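Local coordinates for FAD-binding oxidoreductase (PDB 7PBG), which oxidises 4-ethylphenol and related 4-alkylphenols with a covalently bound FAD, dehydrogenating the alkyl chain to give products such as 4-vinylphenol, at residues Lys44-Asp49 against Ala452-Thr457; Ile59-Thr64 against Leu105-Arg110; Met242-Ile247 against Tyr321-Gly326; Ala257-Thr262 against Phe431-Arg436; Ser289-Trp294 against Asp388-Ala393. All coordinates share one frame; numbering follows the deposited sequence.

Interaction 1 (Lys44-Asp49 against Ala452-Thr457); sequences KFPVTD and ASRKET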
# COMPACT_ATOMS: atom_id res chain seq x y z
N LYS A 44 12.69 28.36 -0.93
CA LYS A 44 11.92 29.61 -1.13
C LYS A 44 11.35 30.13 0.20
O LYS A 44 11.17 31.37 0.32
CB LYS A 44 10.79 29.41 -2.13
CG LYS A 44 11.22 28.93 -3.51
CD LYS A 44 12.24 29.80 -4.16
CE LYS A 44 12.44 29.49 -5.64
NZ LYS A 44 13.66 30.17 -6.15
N PHE A 45 11.06 29.21 1.15
CA PHE A 45 10.40 29.46 2.46
C PHE A 45 11.30 28.95 3.56
O PHE A 45 10.94 28.08 4.35
CB PHE A 45 9.02 28.82 2.57
CG PHE A 45 7.98 29.21 1.56
CD1 PHE A 45 8.15 30.28 0.69
CD2 PHE A 45 6.84 28.44 1.46
CE1 PHE A 45 7.16 30.60 -0.23
CE2 PHE A 45 5.86 28.76 0.53
CZ PHE A 45 6.01 29.83 -0.29
N PRO A 46 12.47 29.61 3.72
CA PRO A 46 13.36 29.29 4.82
C PRO A 46 12.80 29.72 6.18
O PRO A 46 12.00 30.61 6.29
CB PRO A 46 14.61 30.08 4.45
CG PRO A 46 14.06 31.31 3.81
CD PRO A 46 12.94 30.76 2.93
N VAL A 47 13.30 29.07 7.23
CA VAL A 47 13.09 29.58 8.61
C VAL A 47 14.47 29.74 9.26
O VAL A 47 14.54 29.89 10.50
CB VAL A 47 12.12 28.70 9.42
CG1 VAL A 47 10.70 28.78 8.87
CG2 VAL A 47 12.59 27.25 9.50
N THR A 48 15.54 29.66 8.46
CA THR A 48 16.93 29.85 8.94
C THR A 48 17.55 30.98 8.13
O THR A 48 17.06 31.26 7.02
CB THR A 48 17.74 28.54 8.85
OG1 THR A 48 17.66 28.04 7.53
CG2 THR A 48 17.26 27.47 9.81
N ASP A 49 18.67 31.55 8.62
CA ASP A 49 19.19 32.84 8.10
C ASP A 49 20.55 32.69 7.40
O ASP A 49 20.93 33.65 6.68
CB ASP A 49 19.32 33.87 9.22
CG ASP A 49 18.02 34.11 9.96
OD1 ASP A 49 16.96 34.10 9.32
OD2 ASP A 49 18.08 34.27 11.18
N ALA A 452 13.08 37.72 11.98
CA ALA A 452 12.27 37.65 13.22
C ALA A 452 11.06 36.76 12.95
O ALA A 452 10.68 35.99 13.84
CB ALA A 452 11.84 39.05 13.66
N SER A 453 10.46 36.88 11.78
CA SER A 453 9.23 36.11 11.43
C SER A 453 9.62 34.64 11.23
O SER A 453 8.86 33.76 11.68
CB SER A 453 8.53 36.65 10.22
OG SER A 453 7.30 35.97 10.03
N ARG A 454 10.78 34.39 10.61
CA ARG A 454 11.32 33.02 10.45
C ARG A 454 11.45 32.42 11.86
O ARG A 454 11.00 31.29 12.10
CB ARG A 454 12.67 33.03 9.72
CG ARG A 454 12.62 33.50 8.27
CD ARG A 454 14.04 33.51 7.73
NE ARG A 454 14.08 34.11 6.41
CZ ARG A 454 15.12 34.68 5.84
NH1 ARG A 454 16.31 34.66 6.42
NH2 ARG A 454 14.97 35.19 4.63
N LYS A 455 12.04 33.14 12.81
CA LYS A 455 12.33 32.56 14.15
C LYS A 455 11.02 32.29 14.89
O LYS A 455 10.88 31.20 15.50
CB LYS A 455 13.20 33.50 14.99
CG LYS A 455 13.36 33.05 16.44
CD LYS A 455 14.42 33.84 17.17
CE LYS A 455 14.12 34.00 18.64
NZ LYS A 455 13.94 32.70 19.31
N GLU A 456 10.05 33.20 14.80
CA GLU A 456 8.75 33.04 15.46
C GLU A 456 8.09 31.79 14.88
O GLU A 456 7.52 31.03 15.65
CB GLU A 456 7.83 34.25 15.27
CG GLU A 456 8.21 35.45 16.15
CD GLU A 456 8.45 35.09 17.61
OE1 GLU A 456 9.58 35.33 18.12
OE2 GLU A 456 7.54 34.51 18.22
N THR A 457 8.17 31.62 13.57
CA THR A 457 7.52 30.46 12.90
C THR A 457 8.17 29.16 13.34
O THR A 457 7.46 28.20 13.65
CB THR A 457 7.55 30.63 11.39
OG1 THR A 457 6.88 31.86 11.15
CG2 THR A 457 6.86 29.49 10.67
O HOH W 1 19.06 35.52 5.50
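Pro46 meets Arg454 in two ways. Its ring atom CG lies over one face of the guanidinium, 3.8 Å from Arg454 NE, while its carbonyl oxygen Pro46 O sits beside the aliphatic part of the same side chain, 3.6 Å from Arg454 CG. The Arg454 chain is extended from CG to NE (chi2 177°, chi3 -173°), which sets NE beside Pro46 CG. Tyr446 of strand 438-447 bonds Pro46 O, and Arg454 NE bonds Thr448 O in the loop that follows that strand. Val47 comes next and is where the backbones run closest: Val47 CA packs 3.6 Å from Arg454 CB, and Val47 CG1 reaches Thr457 CG2, one helical turn further on, at 4.3 Å. The contact thus docks the irregular N-terminal loop between helix 35-39 and strand 57-59 onto the first turns of helix 451-470, part of the C-terminal region of this FAD-linked oxidase. The carbonyl of Thr48 lies oblique to the guanidinium. At Asp49 the loop makes a salt bridge, Asp49 OD1 to Arg454 NH1 at 3.0 Å. The carboxylate oxygen is approached on its anti side and lies near the guanidinium plane, although the two planar groups are turned 38° apart. A water accepts from Arg454 NH1 and donates to Asp49 O, making a second link to the same residue.

Interaction 2 (Ile59-Thr64 against Leu105-Arg110); sequences IWPGST and LHLGKR
Trp60 and Lys109 form a cation-pi pair, with Lys109 NZ 3.4 Å from the centroid of the Trp60 six-membered ring and only 4° off its normal. The lysine chain is laid across the indole: Lys109 CD makes a CH-pi contact with the five-membered ring, 3.8 Å from its centroid, and Lys109 CB and CG pass over Trp60 CD1. Lys109 CG is anti to the backbone N (chi1 175°), which sets it over Trp60 CD1; the bends at chi2 and chi4 then bring CD and NZ over the ring. The His106 ring meets the indole obliquely, and the hydroxyl of Tyr41 is hydrogen-bonded to both Trp60 NE1 and His106 ND1. Among backbone bonds, His106 N donates to Ile59 O at 3.1 Å, where strands 57-59 and 103-106 run parallel in the small mixed sheet of the PCMH-type FAD-binding domain. Leu105 and Ile59 pair on the same face of that sheet, and Leu107 on the neighbouring loop comes near the bound FAD. Arg110 supplies the charged side-chain bond: NH1 donates to Trp60 O at 3.0 Å, with the carbonyl oxygen close to the guanidinium plane, while Gly62 CA lies over the centre of one guanidinium face, 3.5 Å from Arg110 CZ. A water bridges the segments, accepting from Arg110 N and lying 2.8 Å from both Pro61 O and His106 O. Apolar contact is slighter, with Pro61 CG 4.3 Å from Leu107 CD1.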
# COMPACT_ATOMS: atom_id res chain seq x y z
N ILE A 59 23.01 19.84 -10.74
CA ILE A 59 23.25 19.06 -11.97
C ILE A 59 21.88 18.73 -12.56
O ILE A 59 20.98 18.33 -11.81
CB ILE A 59 24.05 17.79 -11.68
CG1 ILE A 59 25.38 18.10 -10.97
CG2 ILE A 59 24.24 16.99 -12.96
CD1 ILE A 59 26.18 16.88 -10.58
N TRP A 60 21.80 18.85 -13.87
CA TRP A 60 20.61 18.52 -14.67
C TRP A 60 20.89 17.25 -15.44
O TRP A 60 21.29 17.28 -16.61
CB TRP A 60 20.32 19.71 -15.58
CG TRP A 60 19.98 20.94 -14.82
CD1 TRP A 60 19.16 21.04 -13.75
CD2 TRP A 60 20.44 22.27 -15.10
NE1 TRP A 60 19.06 22.35 -13.34
CE2 TRP A 60 19.83 23.13 -14.15
CE3 TRP A 60 21.29 22.82 -16.07
CZ2 TRP A 60 20.07 24.50 -14.11
CZ3 TRP A 60 21.51 24.18 -16.05
CH2 TRP A 60 20.89 25.00 -15.10
N PRO A 61 20.70 16.07 -14.84
CA PRO A 61 20.88 14.84 -15.57
C PRO A 61 19.84 14.64 -16.68
O PRO A 61 18.70 15.08 -16.52
CB PRO A 61 20.76 13.71 -14.54
CG PRO A 61 20.37 14.36 -13.24
CD PRO A 61 20.29 15.86 -13.44
N GLY A 62 20.28 13.98 -17.75
CA GLY A 62 19.51 13.84 -19.00
C GLY A 62 18.85 12.48 -19.14
O GLY A 62 18.06 12.33 -20.09
N SER A 63 19.15 11.53 -18.24
CA SER A 63 18.82 10.09 -18.41
C SER A 63 19.13 9.33 -17.12
O SER A 63 19.94 9.81 -16.32
CB SER A 63 19.55 9.47 -19.54
OG SER A 63 20.92 9.35 -19.19
N THR A 64 18.55 8.16 -16.97
CA THR A 64 18.90 7.22 -15.89
C THR A 64 20.44 7.00 -15.90
O THR A 64 21.07 7.00 -14.82
CB THR A 64 18.16 5.90 -16.07
OG1 THR A 64 16.76 6.22 -16.09
CG2 THR A 64 18.47 4.93 -14.93
N LEU A 105 20.55 17.29 -7.47
CA LEU A 105 20.20 16.71 -8.78
C LEU A 105 18.76 17.13 -9.07
O LEU A 105 17.88 16.56 -8.49
CB LEU A 105 20.31 15.18 -8.77
CG LEU A 105 21.71 14.60 -8.91
CD1 LEU A 105 22.70 15.24 -7.97
CD2 LEU A 105 21.69 13.08 -8.78
N HIS A 106 18.55 18.07 -9.98
CA HIS A 106 17.19 18.42 -10.44
C HIS A 106 16.87 17.55 -11.66
O HIS A 106 17.13 17.97 -12.79
CB HIS A 106 17.09 19.91 -10.66
CG HIS A 106 15.75 20.33 -11.12
ND1 HIS A 106 15.54 21.52 -11.73
CD2 HIS A 106 14.58 19.67 -11.12
CE1 HIS A 106 14.26 21.60 -12.08
NE2 HIS A 106 13.65 20.49 -11.70
N LEU A 107 16.27 16.40 -11.41
CA LEU A 107 15.96 15.41 -12.45
C LEU A 107 14.96 15.97 -13.44
O LEU A 107 15.06 15.63 -14.61
CB LEU A 107 15.46 14.10 -11.82
CG LEU A 107 16.58 13.10 -11.52
CD1 LEU A 107 17.37 13.50 -10.30
CD2 LEU A 107 16.05 11.69 -11.42
N GLY A 108 13.98 16.73 -12.95
CA GLY A 108 12.82 17.09 -13.76
C GLY A 108 13.16 18.13 -14.82
O GLY A 108 12.35 18.30 -15.73
N LYS A 109 14.28 18.83 -14.72
CA LYS A 109 14.65 19.88 -15.71
C LYS A 109 14.63 19.22 -17.10
O LYS A 109 14.02 19.81 -18.03
CB LYS A 109 16.00 20.49 -15.34
CG LYS A 109 16.58 21.50 -16.34
CD LYS A 109 16.52 22.94 -15.96
CE LYS A 109 16.74 23.86 -17.15
NZ LYS A 109 18.17 24.22 -17.31
N ARG A 110 15.31 18.06 -17.26
CA ARG A 110 15.47 17.38 -18.57
C ARG A 110 14.71 16.05 -18.62
O ARG A 110 14.36 15.61 -19.74
CB ARG A 110 16.95 17.15 -18.83
CG ARG A 110 17.70 18.47 -18.89
CD ARG A 110 19.17 18.25 -19.02
NE ARG A 110 19.49 17.53 -20.25
CZ ARG A 110 20.58 16.79 -20.44
NH1 ARG A 110 21.49 16.69 -19.50
NH2 ARG A 110 20.80 16.25 -21.63
O HOH W 2 17.59 17.44 -15.51

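Interaction 3 (Met242-Ile247 against Tyr321-Gly326); sequences MLSFAI and YGTCYG
Strands 242-247 and 321-326 pair antiparallel, their axes 4.5 Å apart at closest, with Leu243-Cys324 and Phe245-Gly322 as the hydrogen-bonded pairs. They are neighbours in the eight-stranded antiparallel sheet, which probably corresponds to the substrate (cap) domain of this flavoenzyme family. The four backbone bonds include Cys324 N to Leu243 O, 2.8 Å and nearly straight at 176°. On the face carrying Leu243 and Phe245, the Phe245 ring lies over Gly322: Gly322 CA is 3.7 Å from the ring centroid in a CH-pi contact. Phe245 CG stands between the backbone N and the carbonyl carbon (chi1 56°), and this swings the ring across onto the neighbouring strand, where glycine offers no side chain to obstruct it. Cys324 SG approaches the same ring obliquely, 4.2 Å from Phe245 CE2. Helix 328-342 covers this side through Ile331, Ile335 and Ile338. The other face holds Ala246, whose CB packs 3.6 Å from Tyr321 CE1, and Met242, whose sulfur makes an oblique Met-aromatic contact with Tyr325. There SD comes 3.5 Å from Tyr325 CD1. Helix 363-375 lies against this face, and its His372 and Asn375 take hydrogen bonds with the buried hydroxyls of Ser244 and Thr323 respectively. Between these two side chains, at a non-hydrogen-bonded pair, Ser244 OG and Thr323 OG1 are hydrogen-bonded to each other at 2.7 Å.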
# COMPACT_ATOMS: atom_id res chain seq x y z
N MET A 242 -19.76 14.31 -12.43
CA MET A 242 -19.18 14.70 -11.14
C MET A 242 -19.87 15.99 -10.71
O MET A 242 -20.11 16.87 -11.56
CB MET A 242 -17.68 14.90 -11.28
CG MET A 242 -17.00 13.66 -11.69
SD MET A 242 -15.20 13.73 -11.81
CE MET A 242 -15.07 14.36 -13.48
N LEU A 243 -20.19 16.09 -9.44
CA LEU A 243 -20.87 17.27 -8.86
C LEU A 243 -20.27 17.61 -7.51
O LEU A 243 -20.18 16.67 -6.64
CB LEU A 243 -22.36 16.97 -8.76
CG LEU A 243 -23.23 18.10 -8.24
CD1 LEU A 243 -23.34 19.22 -9.25
CD2 LEU A 243 -24.61 17.58 -7.90
N SER A 244 -19.82 18.84 -7.38
CA SER A 244 -19.15 19.33 -6.16
C SER A 244 -20.09 20.13 -5.30
O SER A 244 -21.13 20.64 -5.75
CB SER A 244 -17.92 20.12 -6.47
OG SER A 244 -16.98 19.34 -7.11
N PHE A 245 -19.72 20.25 -4.03
CA PHE A 245 -20.52 20.99 -3.06
C PHE A 245 -19.62 21.74 -2.09
O PHE A 245 -18.44 21.38 -1.85
CB PHE A 245 -21.45 20.03 -2.37
CG PHE A 245 -20.79 18.87 -1.69
CD1 PHE A 245 -20.31 18.96 -0.39
CD2 PHE A 245 -20.68 17.66 -2.35
CE1 PHE A 245 -19.75 17.85 0.20
CE2 PHE A 245 -20.10 16.55 -1.75
CZ PHE A 245 -19.65 16.65 -0.46
N ALA A 246 -20.22 22.78 -1.53
CA ALA A 246 -19.65 23.60 -0.46
C ALA A 246 -20.68 23.61 0.65
O ALA A 246 -21.90 23.76 0.36
CB ALA A 246 -19.33 24.99 -0.93
N ILE A 247 -20.24 23.43 1.87
CA ILE A 247 -21.15 23.47 3.05
C ILE A 247 -20.57 24.48 4.02
O ILE A 247 -19.42 24.32 4.41
CB ILE A 247 -21.35 22.10 3.71
CG1 ILE A 247 -21.36 20.96 2.68
CG2 ILE A 247 -22.63 22.17 4.51
CD1 ILE A 247 -21.60 19.62 3.28
N TYR A 321 -15.77 21.23 1.62
CA TYR A 321 -15.83 21.00 0.17
C TYR A 321 -15.72 19.50 -0.10
O TYR A 321 -14.82 18.85 0.44
CB TYR A 321 -14.69 21.73 -0.54
CG TYR A 321 -14.79 23.23 -0.47
CD1 TYR A 321 -15.67 23.92 -1.29
CD2 TYR A 321 -14.00 23.95 0.40
CE1 TYR A 321 -15.75 25.30 -1.25
CE2 TYR A 321 -14.12 25.32 0.50
CZ TYR A 321 -14.96 26.01 -0.35
OH TYR A 321 -15.01 27.36 -0.25
N GLY A 322 -16.58 19.00 -0.97
CA GLY A 322 -16.58 17.62 -1.45
C GLY A 322 -17.08 17.51 -2.88
O GLY A 322 -17.55 18.50 -3.47
N THR A 323 -17.05 16.28 -3.38
CA THR A 323 -17.49 15.93 -4.75
C THR A 323 -18.06 14.51 -4.76
O THR A 323 -17.59 13.62 -4.04
CB THR A 323 -16.36 16.12 -5.76
OG1 THR A 323 -15.84 17.44 -5.65
CG2 THR A 323 -16.81 15.81 -7.17
N CYS A 324 -19.14 14.34 -5.50
CA CYS A 324 -19.78 13.05 -5.79
C CYS A 324 -19.50 12.69 -7.26
O CYS A 324 -19.39 13.60 -8.16
CB CYS A 324 -21.26 13.15 -5.50
SG CYS A 324 -21.59 13.16 -3.72
N TYR A 325 -19.33 11.41 -7.48
CA TYR A 325 -18.87 10.83 -8.77
C TYR A 325 -19.82 9.72 -9.19
O TYR A 325 -20.11 8.84 -8.36
CB TYR A 325 -17.47 10.22 -8.64
CG TYR A 325 -16.45 11.16 -8.06
CD1 TYR A 325 -15.58 11.86 -8.87
CD2 TYR A 325 -16.41 11.43 -6.70
CE1 TYR A 325 -14.63 12.73 -8.36
CE2 TYR A 325 -15.50 12.33 -6.19
CZ TYR A 325 -14.57 12.97 -7.01
OH TYR A 325 -13.67 13.87 -6.47
N GLY A 326 -20.22 9.71 -10.45
CA GLY A 326 -20.90 8.54 -11.03
C GLY A 326 -22.01 8.98 -11.95
O GLY A 326 -22.08 10.14 -12.31

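Interaction 4 (Ala257-Thr262 against Phe431-Arg436); sequences AIMETT and FIIGLR
Ile258 O is gripped twice by Thr262, from opposite faces of its carbonyl plane: the backbone N binds at 3.1 Å, and the hydroxyl Thr262 OG1 donates at 2.7 Å from above the plane. Tyr342 OH also bonds to that hydroxyl. These bonds fix the rotation of the Thr262 side chain; its CB faces the strand and meets Ile433 CD1 at 4.2 Å. The contact between the segments is otherwise apolar. Met259 bends at chi2 (-46°) and chi3 (-63°), folding its end back toward the strand, and its methyl CE sits 3.7 Å from Ile433 CG1 while also touching Phe431 CB at 3.9 Å. The Met259 chain crosses Phe431 at about a right angle but slides past Ile433 in the opposite direction. Ile433 CD1 in turn tucks in against the helix backbone, 3.4 Å from Met259 O. Just beyond the strand, Arg436 hydrogen-bonds Ala122 and Tyr172 of the second subunit, placing this end of the sheet at the dimer interface. Helix 255-266 thus packs on the antiparallel sheet, its short segment 19° from the direction of strand 431-433. Val278 of strand 277-280 adjoins Met259 and Ile258, and Trp318 and Val320 of strand 318-326 also meet Ile258.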
# COMPACT_ATOMS: atom_id res chain seq x y z
N ALA A 257 -19.05 18.98 15.57
CA ALA A 257 -20.16 18.34 14.87
C ALA A 257 -19.82 18.07 13.40
O ALA A 257 -20.36 17.08 12.81
CB ALA A 257 -21.40 19.15 14.99
N ILE A 258 -19.10 18.99 12.77
CA ILE A 258 -18.72 18.78 11.36
C ILE A 258 -17.92 17.48 11.26
O ILE A 258 -18.21 16.66 10.42
CB ILE A 258 -17.94 19.95 10.78
CG1 ILE A 258 -18.77 21.24 10.77
CG2 ILE A 258 -17.38 19.53 9.43
CD1 ILE A 258 -17.93 22.51 10.52
N MET A 259 -16.91 17.29 12.13
CA MET A 259 -16.02 16.15 11.99
C MET A 259 -16.81 14.87 12.34
O MET A 259 -16.65 13.88 11.64
CB MET A 259 -14.78 16.29 12.88
CG MET A 259 -13.93 17.50 12.61
SD MET A 259 -13.55 17.85 10.88
CE MET A 259 -12.62 16.37 10.50
N GLU A 260 -17.67 14.91 13.37
CA GLU A 260 -18.39 13.72 13.82
C GLU A 260 -19.47 13.38 12.79
O GLU A 260 -19.81 12.21 12.70
CB GLU A 260 -18.94 13.91 15.22
CG GLU A 260 -17.85 13.94 16.26
CD GLU A 260 -17.15 12.63 16.57
OE1 GLU A 260 -17.67 11.56 16.18
OE2 GLU A 260 -16.12 12.67 17.26
N THR A 261 -19.97 14.35 12.01
CA THR A 261 -20.93 14.06 10.93
C THR A 261 -20.22 13.42 9.73
O THR A 261 -20.76 12.48 9.09
CB THR A 261 -21.70 15.31 10.48
OG1 THR A 261 -22.37 15.81 11.64
CG2 THR A 261 -22.72 15.04 9.39
N THR A 262 -19.01 13.87 9.47
CA THR A 262 -18.19 13.46 8.30
C THR A 262 -17.81 11.97 8.41
O THR A 262 -17.97 11.24 7.45
CB THR A 262 -16.93 14.33 8.17
OG1 THR A 262 -17.30 15.70 8.04
CG2 THR A 262 -16.11 13.84 7.01
N PHE A 431 -8.96 20.48 8.25
CA PHE A 431 -9.08 19.15 8.89
C PHE A 431 -9.65 18.21 7.85
O PHE A 431 -10.50 18.61 7.07
CB PHE A 431 -9.97 19.18 10.12
CG PHE A 431 -9.39 19.86 11.32
CD1 PHE A 431 -8.71 19.14 12.30
CD2 PHE A 431 -9.46 21.23 11.41
CE1 PHE A 431 -8.16 19.81 13.38
CE2 PHE A 431 -8.89 21.89 12.49
CZ PHE A 431 -8.27 21.17 13.49
N ILE A 432 -9.13 17.00 7.80
CA ILE A 432 -9.59 15.97 6.83
C ILE A 432 -9.70 14.66 7.61
O ILE A 432 -8.70 14.29 8.29
CB ILE A 432 -8.62 15.85 5.64
CG1 ILE A 432 -8.44 17.15 4.86
CG2 ILE A 432 -9.03 14.69 4.74
CD1 ILE A 432 -7.22 17.13 3.96
N ILE A 433 -10.83 13.98 7.48
CA ILE A 433 -10.87 12.50 7.71
C ILE A 433 -10.58 11.81 6.35
O ILE A 433 -11.37 11.95 5.45
CB ILE A 433 -12.21 12.11 8.35
CG1 ILE A 433 -12.30 12.72 9.76
CG2 ILE A 433 -12.34 10.60 8.41
CD1 ILE A 433 -13.69 12.74 10.29
N GLY A 434 -9.44 11.14 6.23
CA GLY A 434 -9.05 10.43 5.00
C GLY A 434 -9.97 9.28 4.76
O GLY A 434 -10.68 9.29 3.78
N LEU A 435 -9.95 8.30 5.66
CA LEU A 435 -10.93 7.19 5.66
C LEU A 435 -11.18 6.81 7.13
O LEU A 435 -12.33 6.94 7.58
CB LEU A 435 -10.40 6.03 4.83
CG LEU A 435 -11.45 4.98 4.52
CD1 LEU A 435 -12.57 5.58 3.69
CD2 LEU A 435 -10.88 3.74 3.83
N ARG A 436 -10.11 6.52 7.89
CA ARG A 436 -10.23 6.22 9.34
C ARG A 436 -9.34 7.13 10.17
O ARG A 436 -9.43 7.04 11.39
CB ARG A 436 -9.81 4.78 9.65
CG ARG A 436 -10.67 3.73 8.97
CD ARG A 436 -10.04 2.34 9.03
NE ARG A 436 -11.03 1.34 8.70
CZ ARG A 436 -11.43 1.00 7.49
NH1 ARG A 436 -10.94 1.57 6.42
NH2 ARG A 436 -12.37 0.08 7.35

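Interaction 5 (Ser289-Trp294 against Asp388-Ala393); sequences SKREEW and DWFPNA
Two loops meet here, one following helix 281-288 and the other leading into strand 393-402, the strand that carries the covalent FAD ligand His395; the second loop includes a type II turn, Phe390 to Ala393. Trp389 is central. Its CG is anti to the backbone N (chi1 -179°), and the indole lies against the backbone of Arg291, with Arg291 CB in CH-pi contact 3.8 Å from the centroid of the five-membered ring. Arg291 N donates to Trp389 O at 2.9 Å, in the carbonyl plane and on a lone pair, and a water links the same oxygen to Glu292 N. Asp426 OD2 receives both Trp389 NE1 and the charged Arg291 NE, holding the two side chains together. Lys290 runs past the Asp388 carbonyl, its CG 3.4 Å from Asp388 O. At the ring edge, Ser289 O comes 3.2 Å from Trp389 CE3, and Trp294 meets the indole rim to rim, Trp294 CD1 lying 3.7 Å from Trp389 CH2.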
# COMPACT_ATOMS: atom_id res chain seq x y z
N SER A 289 -8.28 36.84 -1.60
CA SER A 289 -8.10 38.20 -1.05
C SER A 289 -6.77 38.31 -0.32
O SER A 289 -6.20 37.28 0.02
CB SER A 289 -9.24 38.55 -0.16
OG SER A 289 -9.18 37.78 1.06
N LYS A 290 -6.41 39.53 0.03
CA LYS A 290 -5.20 39.85 0.84
C LYS A 290 -5.63 40.27 2.24
O LYS A 290 -6.77 40.69 2.45
CB LYS A 290 -4.42 40.99 0.19
CG LYS A 290 -3.85 40.67 -1.17
CD LYS A 290 -2.89 41.74 -1.66
CE LYS A 290 -2.16 41.30 -2.91
NZ LYS A 290 -3.12 40.91 -3.97
N ARG A 291 -4.74 40.08 3.19
CA ARG A 291 -5.02 40.27 4.62
C ARG A 291 -5.59 41.65 4.88
O ARG A 291 -6.52 41.78 5.67
CB ARG A 291 -3.71 40.18 5.39
CG ARG A 291 -3.92 39.91 6.87
CD ARG A 291 -2.58 39.83 7.56
NE ARG A 291 -2.66 39.27 8.93
CZ ARG A 291 -2.80 39.96 10.05
NH1 ARG A 291 -2.88 41.28 10.03
NH2 ARG A 291 -2.86 39.31 11.21
N GLU A 292 -5.01 42.68 4.25
CA GLU A 292 -5.39 44.09 4.55
C GLU A 292 -6.83 44.35 4.09
O GLU A 292 -7.42 45.38 4.56
CB GLU A 292 -4.40 45.04 3.92
CG GLU A 292 -3.11 45.07 4.72
CD GLU A 292 -2.09 46.05 4.18
OE1 GLU A 292 -1.39 46.64 5.02
OE2 GLU A 292 -2.02 46.26 2.91
N GLU A 293 -7.40 43.50 3.23
CA GLU A 293 -8.82 43.71 2.82
C GLU A 293 -9.71 43.53 4.05
O GLU A 293 -10.86 44.05 4.07
CB GLU A 293 -9.23 42.78 1.68
CG GLU A 293 -8.49 43.06 0.38
CD GLU A 293 -8.83 42.12 -0.76
OE1 GLU A 293 -7.92 41.57 -1.39
OE2 GLU A 293 -10.03 42.02 -1.09
N TRP A 294 -9.21 42.82 5.06
CA TRP A 294 -9.99 42.46 6.26
C TRP A 294 -9.52 43.22 7.50
O TRP A 294 -10.39 43.50 8.36
CB TRP A 294 -9.91 40.95 6.50
CG TRP A 294 -10.14 40.21 5.23
CD1 TRP A 294 -9.23 39.55 4.46
CD2 TRP A 294 -11.38 40.17 4.50
NE1 TRP A 294 -9.82 39.04 3.35
CE2 TRP A 294 -11.13 39.42 3.34
CE3 TRP A 294 -12.65 40.67 4.73
CZ2 TRP A 294 -12.12 39.16 2.41
CZ3 TRP A 294 -13.63 40.45 3.79
CH2 TRP A 294 -13.37 39.70 2.65
N ASP A 388 0.37 35.79 -1.57
CA ASP A 388 0.17 37.25 -1.73
C ASP A 388 -0.66 37.77 -0.56
O ASP A 388 -0.97 38.96 -0.55
CB ASP A 388 -0.47 37.61 -3.08
CG ASP A 388 0.40 37.26 -4.27
OD1 ASP A 388 1.63 37.39 -4.17
OD2 ASP A 388 -0.16 36.79 -5.27
N TRP A 389 -0.99 36.93 0.43
CA TRP A 389 -1.84 37.37 1.58
C TRP A 389 -1.24 38.61 2.23
O TRP A 389 -1.98 39.52 2.60
CB TRP A 389 -1.89 36.21 2.56
CG TRP A 389 -2.70 36.39 3.80
CD1 TRP A 389 -2.21 36.28 5.07
CD2 TRP A 389 -4.11 36.59 3.94
NE1 TRP A 389 -3.20 36.45 5.98
CE2 TRP A 389 -4.39 36.57 5.33
CE3 TRP A 389 -5.18 36.73 3.05
CZ2 TRP A 389 -5.68 36.73 5.82
CZ3 TRP A 389 -6.46 36.89 3.53
CH2 TRP A 389 -6.69 36.90 4.91
N PHE A 390 0.09 38.60 2.36
CA PHE A 390 0.92 39.79 2.60
C PHE A 390 2.24 39.57 1.87
O PHE A 390 2.55 38.44 1.46
CB PHE A 390 1.06 40.04 4.11
CG PHE A 390 1.58 38.86 4.89
CD1 PHE A 390 2.92 38.52 4.80
CD2 PHE A 390 0.75 38.12 5.70
CE1 PHE A 390 3.42 37.47 5.54
CE2 PHE A 390 1.23 37.02 6.40
CZ PHE A 390 2.57 36.71 6.33
N PRO A 391 3.09 40.60 1.76
CA PRO A 391 4.31 40.47 0.98
C PRO A 391 5.22 39.37 1.55
O PRO A 391 5.45 39.35 2.71
CB PRO A 391 4.94 41.88 1.02
CG PRO A 391 3.78 42.78 1.29
CD PRO A 391 2.84 41.99 2.19
N ASN A 392 5.70 38.50 0.67
CA ASN A 392 6.68 37.42 0.98
C ASN A 392 6.03 36.36 1.88
O ASN A 392 6.75 35.61 2.53
CB ASN A 392 7.95 37.98 1.67
CG ASN A 392 8.46 39.26 1.05
OD1 ASN A 392 8.59 39.35 -0.16
ND2 ASN A 392 8.69 40.26 1.88
N ALA A 393 4.68 36.24 1.89
CA ALA A 393 4.00 35.20 2.68
C ALA A 393 4.43 33.82 2.15
O ALA A 393 4.42 33.52 0.94
CB ALA A 393 2.50 35.32 2.60
O HOH W 3 -2.24 42.25 3.15

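How the interactions relate
Interaction 2 belongs to the FAD-binding domain, whereas interactions 3 and 4 lie on the opposite side of the chain's centre, about 39 and 41 Å from interaction 2, centre to centre. Those two share the eight-stranded antiparallel sheet, with centres about 16 Å apart, and strand 241-249 leads directly into helix 255-266; their segments alternate along the chain. The centres of interactions 1 and 5 are about 18 Å apart, and the two touch where Phe45 packs on Ala393. Interaction 1 spans the longest sequence interval, and the other four all fall within it. Of the five, only interaction 1 joins the N-terminal part to the C-terminal region; interactions 3 and 4 link the sheet's strands and a helix packed on it.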